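Local coordinates for protein AvrRpt2 (Erwinia amylovora, PDB 6HQZ) that acts as a type III effector of the fire blight pathogen, probably cleaving host plant proteins as a papain-like cysteine protease of family C70, at residues G111-K114 and P115-A118. Sequence-based numbering, arbitrary orientation.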
loop_
_atom_site.group_PDB
_atom_site.type_symbol
_atom_site.label_atom_id
_atom_site.label_comp_id
_atom_site.label_asym_id
_atom_site.label_seq_id
_atom_site.Cartn_x
_atom_site.Cartn_y
_atom_site.Cartn_z
ATOM N N GLY A 111 -3.703 8.750 5.367
ATOM C CA GLY A 111 -3.745 8.650 3.960
ATOM C C GLY A 111 -2.886 9.659 3.256
ATOM O O GLY A 111 -2.228 10.465 3.887
ATOM N N ILE A 112 -2.914 9.619 1.936
ATOM C CA ILE A 112 -2.121 10.539 1.063
ATOM C C ILE A 112 -3.057 11.124 0.058
ATOM O O ILE A 112 -3.871 10.397 -0.575
ATOM C CB ILE A 112 -0.991 9.790 0.320
ATOM C CG1 ILE A 112 -0.048 9.115 1.332
ATOM C CG2 ILE A 112 -0.204 10.714 -0.625
ATOM C CD1 ILE A 112 0.660 10.076 2.304
ATOM N N ASP A 113 -2.933 12.426 -0.089
ATOM C CA ASP A 113 -3.577 13.141 -1.129
ATOM C C ASP A 113 -2.539 13.379 -2.243
ATOM O O ASP A 113 -1.768 14.345 -2.189
ATOM C CB ASP A 113 -4.176 14.439 -0.541
ATOM C CG ASP A 113 -4.770 15.374 -1.601
ATOM O OD1 ASP A 113 -4.542 15.199 -2.837
ATOM O OD2 ASP A 113 -5.471 16.321 -1.188
ATOM N N LYS A 114 -2.544 12.518 -3.273
ATOM C CA LYS A 114 -1.563 12.639 -4.345
ATOM C C LYS A 114 -1.707 13.913 -5.145
ATOM O O LYS A 114 -0.718 14.589 -5.361
ATOM C CB LYS A 114 -1.632 11.473 -5.335
ATOM C CG LYS A 114 -0.825 10.250 -4.951
ATOM C CD LYS A 114 0.653 10.360 -5.315
ATOM C CE LYS A 114 0.941 10.360 -6.803
ATOM N NZ LYS A 114 2.406 10.205 -6.977
ATOM N N PRO A 115 -2.933 14.216 -5.633
ATOM C CA PRO A 115 -3.067 15.423 -6.480
ATOM C C PRO A 115 -2.514 16.707 -5.866
ATOM O O PRO A 115 -1.989 17.537 -6.594
ATOM C CB PRO A 115 -4.593 15.559 -6.672
ATOM C CG PRO A 115 -5.111 14.163 -6.570
ATOM C CD PRO A 115 -4.192 13.434 -5.615
ATOM N N ASN A 116 -2.675 16.866 -4.549
ATOM C CA ASN A 116 -2.238 18.047 -3.832
ATOM C C ASN A 116 -0.929 17.826 -3.078
ATOM O O ASN A 116 -0.521 18.702 -2.353
ATOM C CB ASN A 116 -3.343 18.472 -2.846
ATOM C CG ASN A 116 -4.547 19.046 -3.552
ATOM O OD1 ASN A 116 -4.393 19.938 -4.405
ATOM N ND2 ASN A 116 -5.752 18.561 -3.214
ATOM N N ASP A 117 -0.279 16.671 -3.244
ATOM C CA ASP A 117 1.011 16.367 -2.605
ATOM C C ASP A 117 1.003 16.679 -1.091
ATOM O O ASP A 117 1.808 17.474 -0.571
ATOM C CB ASP A 117 2.147 17.083 -3.359
ATOM C CG ASP A 117 3.499 16.528 -3.039
ATOM O OD1 ASP A 117 3.696 15.283 -2.999
ATOM O OD2 ASP A 117 4.406 17.350 -2.827
ATOM N N ALA A 118 0.072 16.014 -0.411
ATOM C CA ALA A 118 -0.198 16.237 1.011
ATOM C C ALA A 118 -0.498 14.932 1.734
ATOM O O ALA A 118 -0.966 13.961 1.145
ATOM C CB ALA A 118 -1.374 17.198 1.165
#
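Asp113 reaches across the hairpin bend to Asn116 and takes two hydrogen bonds from it, one on each carboxylate oxygen. From the base of the side chain outward, CB of Asp113 lies 4.3 Å from CB of Ala118, on the same face of the sheet. With CG anti to the backbone N (chi1 174°), the carboxylate lies over the turn. Asp113 CG then rests 3.6 Å from CB of Asn116. Asp113 OD1 receives the backbone N of Asn116 at 3.0 Å, from above the carboxylate plane, and also touches CD of Pro115 at 3.3 Å. Asp113 OD2 is met on its syn side by ND2 of Asn116, again 3.0 Å away and in a nearly straight bond (165°), although the carboxylate and amide planes stand 68° apart. The bend is a type I turn from Lys114 to Asp117 whose last residue opens a G1 beta bulge, in which Asp117 and Ala118 together stand opposite the single residue Asp113; it connects strands 104-113 and 118-123 of the papain-like protease domain. Asp117, in a left-handed conformation, occupies the bulge position and gives its N to O of Lys114. Beyond it, Asp113 and Ala118 exchange both backbone bonds, Asp113 N to Ala118 O measuring 2.8 Å.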